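Local coordinates for protein AAC3-I (PDB 5HMN) that probably transfers an acetyl group from acetyl-coenzyme A to an amino group of aminoglycoside antibiotics and so confers resistance to them, at residues C[13-16]-C[17-21]; C[34-37]-C[38-41]. All blocks are in the same frame, centred on the assembly; numbering follows the deposited sequence.

Contact 1. Residues C[13-16]-C[17-21]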
loop_
_atom_site.group_PDB
_atom_site.type_symbol
_atom_site.label_atom_id
_atom_site.label_comp_id
_atom_site.label_asym_id
_atom_site.label_seq_id
_atom_site.Cartn_x
_atom_site.Cartn_y
_atom_site.Cartn_z
ATOM N N ASN C 13 10.797 12.726 16.663
ATOM C CA ASN C 13 11.095 14.020 17.267
ATOM C C ASN C 13 10.920 15.184 16.294
ATOM O O ASN C 13 11.327 16.307 16.587
ATOM C CB ASN C 13 12.526 14.028 17.810
ATOM C CG ASN C 13 12.759 12.956 18.856
ATOM O OD1 ASN C 13 13.704 12.171 18.761
ATOM N ND2 ASN C 13 11.899 12.920 19.867
ATOM N N GLU C 14 10.314 14.920 15.142
ATOM C CA GLU C 14 10.259 15.920 14.080
ATOM C C GLU C 14 8.894 16.036 13.415
ATOM O O GLU C 14 8.800 16.103 12.189
ATOM C CB GLU C 14 11.320 15.609 13.023
ATOM C CG GLU C 14 12.747 15.811 13.517
ATOM C CD GLU C 14 13.777 15.194 12.602
ATOM O OE1 GLU C 14 13.392 14.389 11.732
ATOM O OE2 GLU C 14 14.976 15.511 12.750
ATOM N N VAL C 15 7.842 16.076 14.229
ATOM C CA VAL C 15 6.485 16.267 13.726
ATOM C C VAL C 15 6.358 17.631 13.048
ATOM O O VAL C 15 5.635 17.783 12.059
ATOM C CB VAL C 15 5.440 16.144 14.857
ATOM C CG1 VAL C 15 4.048 16.501 14.355
ATOM C CG2 VAL C 15 5.453 14.736 15.439
ATOM N N ALA C 16 7.076 18.614 13.582
ATOM C CA ALA C 16 7.093 19.957 13.012
ATOM C C ALA C 16 7.547 19.943 11.553
ATOM O O ALA C 16 6.981 20.642 10.717
ATOM C CB ALA C 16 7.991 20.865 13.838
ATOM N N LEU C 17 8.567 19.147 11.255
ATOM C CA LEU C 17 9.058 19.003 9.884
ATOM C C LEU C 17 8.009 18.345 8.995
ATOM O O LEU C 17 7.868 18.686 7.823
ATOM C CB LEU C 17 10.353 18.189 9.859
ATOM C CG LEU C 17 11.667 18.968 9.791
ATOM C CD1 LEU C 17 11.738 20.004 10.891
ATOM C CD2 LEU C 17 12.859 18.027 9.869
ATOM N N MET C 18 7.270 17.398 9.563
ATOM C CA MET C 18 6.221 16.702 8.831
ATOM C C MET C 18 5.130 17.677 8.400
ATOM O O MET C 18 4.613 17.591 7.287
ATOM C CB MET C 18 5.628 15.578 9.688
ATOM C CG MET C 18 4.639 14.694 8.956
ATOM S SD MET C 18 5.470 13.617 7.782
ATOM C CE MET C 18 4.163 13.328 6.601
ATOM N N GLU C 19 4.802 18.621 9.286
ATOM C CA GLU C 19 3.776 19.629 9.013
ATOM C C GLU C 19 4.145 20.533 7.850
ATOM O O GLU C 19 3.295 20.908 7.042
ATOM C CB GLU C 19 3.527 20.482 10.261
ATOM C CG GLU C 19 2.767 19.759 11.355
ATOM C CD GLU C 19 1.811 18.720 10.802
ATOM O OE1 GLU C 19 0.651 19.078 10.503
ATOM O OE2 GLU C 19 2.215 17.544 10.668
ATOM N N THR C 20 5.419 20.903 7.783
ATOM C CA THR C 20 5.916 21.729 6.696
ATOM C C THR C 20 5.932 20.923 5.401
ATOM O O THR C 20 5.616 21.437 4.329
ATOM C CB THR C 20 7.323 22.263 7.003
ATOM O OG1 THR C 20 7.295 22.987 8.242
ATOM C CG2 THR C 20 7.804 23.185 5.890
ATOM N N LEU C 21 6.287 19.648 5.516
ATOM C CA LEU C 21 6.309 18.755 4.365
ATOM C C LEU C 21 4.912 18.621 3.761
ATOM O O LEU C 21 4.761 18.556 2.543
ATOM C CB LEU C 21 6.858 17.382 4.763
ATOM C CG LEU C 21 6.970 16.358 3.632
ATOM C CD1 LEU C 21 7.765 16.943 2.479
ATOM C CD2 LEU C 21 7.609 15.072 4.135
#
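Glu14 meets Leu17 at the start of helix 15-28, where Glu14 holds the N-cap position. Its carbonyl oxygen takes two weak bonds from the first turn: Met18 N at 3.3 Å from Glu14 O, and Leu17 N, bent to an N-H...O angle of 122°. The two side chains run alongside each other in the same direction, and the carboxylate carbon Glu14 CD rests 4.0 Å from the methyl Leu17 CD2. Glu14 CG lies beside its own backbone N (chi1 -69°) and the chain is extended beyond it, which carries the carboxylate out to that methyl; OE1 is held by Ser11 N and His8 NE2. One residue on, Val15 O accepts the regular helical bond from Glu19 N at 3.0 Å. With Glu19 CG beside its backbone N (chi1 -73°), that carbon comes within 3.6 Å of the same Val15 O, and the bend at chi2 keeps Glu19 OE2 3.7 Å from Val15 O. Ala16 O ends the series with two weak bonds from Thr20, one from the amide N and one from OG1, the latter 3.4 Å from Ala16 O. Around this turn, Val15 packs on Ser45, Arg46 and Leu49 of helix 42-49, Thr20 and Leu21 touch Ile65 of strand 64-75, and buried Met18 touches Leu10 of its own chain and Phe77 of the second subunit.

Contact 2. Residues C[34-37]-C[38-41]; sequences TYTG and NRPR
Thr36 and Arg39 lie side by side where helix 32-36 of this GNAT fold gives way to the loop leading into helix 42-49. Arg39 can be followed outward over Thr36. From CB the chain turns with CG beside the backbone N (chi1 -47°), and the extended run to NE lays it alongside the carbonyl and side chain of Thr36. Arg39 CG is the first to touch, 3.4 Å from Thr36 O and a little farther from Thr36 CA. The next carbon, CD, stays near the same oxygen. Arg39 NE comes to 3.5 Å from Thr36 O, but the angle is too poor for a hydrogen bond; it also lies 3.7 Å from Thr36 CB. At the tip, Arg39 NH2 sits equally near Thr36 CB and reaches the methyl, Thr36 CG2, at 4.0 Å. The guanidinium thus meets the carbon side of the threonine, and Thr36 O approaches it obliquely. The Thr36 hydroxyl is engaged by the helix itself: OG1 stands between the backbone N and the carbonyl carbon (chi1 65°) and bonds to Met32 O, four residues back.

The second subunit lies against this turn. Gln79 of that subunit bonds to Thr34 O and packs on Asn38, while its Glu80 forms a salt bridge with Arg41, at the N-cap of helix 42-49. A water bridges Thr34 to Asn38. It donates to Thr34 O at 2.8 Å and accepts from Asn38 N, with 2.7 Å between the water oxygen and that nitrogen.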
loop_
_atom_site.group_PDB
_atom_site.type_symbol
_atom_site.label_atom_id
_atom_site.label_comp_id
_atom_site.label_asym_id
_atom_site.label_seq_id
_atom_site.Cartn_x
_atom_site.Cartn_y
_atom_site.Cartn_z
ATOM N N THR C 34 -6.503 19.399 1.130
ATOM C CA THR C 34 -6.405 18.015 1.574
ATOM C C THR C 34 -5.225 17.797 2.524
ATOM O O THR C 34 -5.331 17.046 3.494
ATOM C CB THR C 34 -6.272 17.058 0.374
ATOM O OG1 THR C 34 -7.389 17.236 -0.504
ATOM C CG2 THR C 34 -6.223 15.610 0.838
ATOM N N TYR C 35 -4.109 18.469 2.252
ATOM C CA TYR C 35 -2.867 18.202 2.977
ATOM C C TYR C 35 -2.628 19.121 4.169
ATOM O O TYR C 35 -1.869 18.775 5.072
ATOM C CB TYR C 35 -1.674 18.284 2.019
ATOM C CG TYR C 35 -1.587 17.103 1.080
ATOM C CD1 TYR C 35 -0.925 15.940 1.453
ATOM C CD2 TYR C 35 -2.178 17.147 -0.177
ATOM C CE1 TYR C 35 -0.853 14.853 0.599
ATOM C CE2 TYR C 35 -2.112 16.065 -1.037
ATOM C CZ TYR C 35 -1.448 14.922 -0.644
ATOM O OH TYR C 35 -1.375 13.841 -1.494
ATOM N N THR C 36 -3.273 20.285 4.182
ATOM C CA THR C 36 -3.076 21.235 5.269
ATOM C C THR C 36 -4.389 21.725 5.885
ATOM O O THR C 36 -4.378 22.399 6.915
ATOM C CB THR C 36 -2.273 22.471 4.804
ATOM O OG1 THR C 36 -3.020 23.200 3.820
ATOM C CG2 THR C 36 -0.929 22.052 4.213
ATOM N N GLY C 37 -5.512 21.388 5.257
ATOM C CA GLY C 37 -6.806 21.880 5.700
ATOM C C GLY C 37 -7.329 21.234 6.968
ATOM O O GLY C 37 -8.176 21.801 7.659
ATOM N N ASN C 38 -6.831 20.042 7.275
ATOM C CA ASN C 38 -7.244 19.332 8.479
ATOM C C ASN C 38 -6.118 18.460 9.015
ATOM O O ASN C 38 -6.247 17.237 9.085
ATOM C CB ASN C 38 -8.487 18.485 8.205
ATOM C CG ASN C 38 -9.235 18.118 9.473
ATOM O OD1 ASN C 38 -8.661 18.076 10.563
ATOM N ND2 ASN C 38 -10.529 17.849 9.337
ATOM N N ARG C 39 -5.017 19.102 9.390
ATOM C CA ARG C 39 -3.825 18.412 9.871
ATOM C C ARG C 39 -4.106 17.614 11.142
ATOM O O ARG C 39 -4.905 18.032 11.980
ATOM C CB ARG C 39 -2.698 19.417 10.124
ATOM C CG ARG C 39 -2.480 20.409 8.993
ATOM C CD ARG C 39 -1.494 21.490 9.397
ATOM N NE ARG C 39 -1.220 22.419 8.307
ATOM C CZ ARG C 39 -0.918 23.702 8.480
ATOM N NH1 ARG C 39 -0.855 24.209 9.704
ATOM N NH2 ARG C 39 -0.682 24.478 7.431
ATOM N N PRO C 40 -3.449 16.454 11.285
ATOM C CA PRO C 40 -3.583 15.608 12.474
ATOM C C PRO C 40 -3.003 16.259 13.722
ATOM O O PRO C 40 -2.306 17.264 13.616
ATOM C CB PRO C 40 -2.778 14.356 12.109
ATOM C CG PRO C 40 -2.675 14.372 10.623
ATOM C CD PRO C 40 -2.603 15.824 10.259
ATOM N N ARG C 41 -3.287 15.688 14.890
ATOM C CA ARG C 41 -2.675 16.157 16.127
ATOM C C ARG C 41 -1.239 15.672 16.190
ATOM O O ARG C 41 -0.884 14.703 15.526
ATOM C CB ARG C 41 -3.453 15.660 17.341
ATOM C CG ARG C 41 -4.950 15.749 17.184
ATOM C CD ARG C 41 -5.635 14.689 18.026
ATOM N NE ARG C 41 -7.068 14.632 17.769
ATOM C CZ ARG C 41 -7.911 13.839 18.421
ATOM N NH1 ARG C 41 -7.465 13.033 19.377
ATOM N NH2 ARG C 41 -9.203 13.855 18.123
HETATM O O HOH W 1 -5.157 18.430 5.962
#

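Overall arrangement
Contacts 1 and 2 come in series along the chain, the first at the start of helix 15-28 and the second running from helix 32-36 into the loop that follows, yet their centres are only 12 Å apart. They meet directly where Glu19 OE1 packs 3.4 Å from Arg39 CB. Helix 42-49 joins them too: Ser45 touches Val15 and Glu19, and its OG bonds to Arg41 O. Contact 2 is nearer the cofactor, with the side chain of Tyr35 about 8 Å from the bound coenzyme A, against about 14 Å for that of Met18 in contact 1. Both also border the second subunit, the 34-41 turn far more extensively.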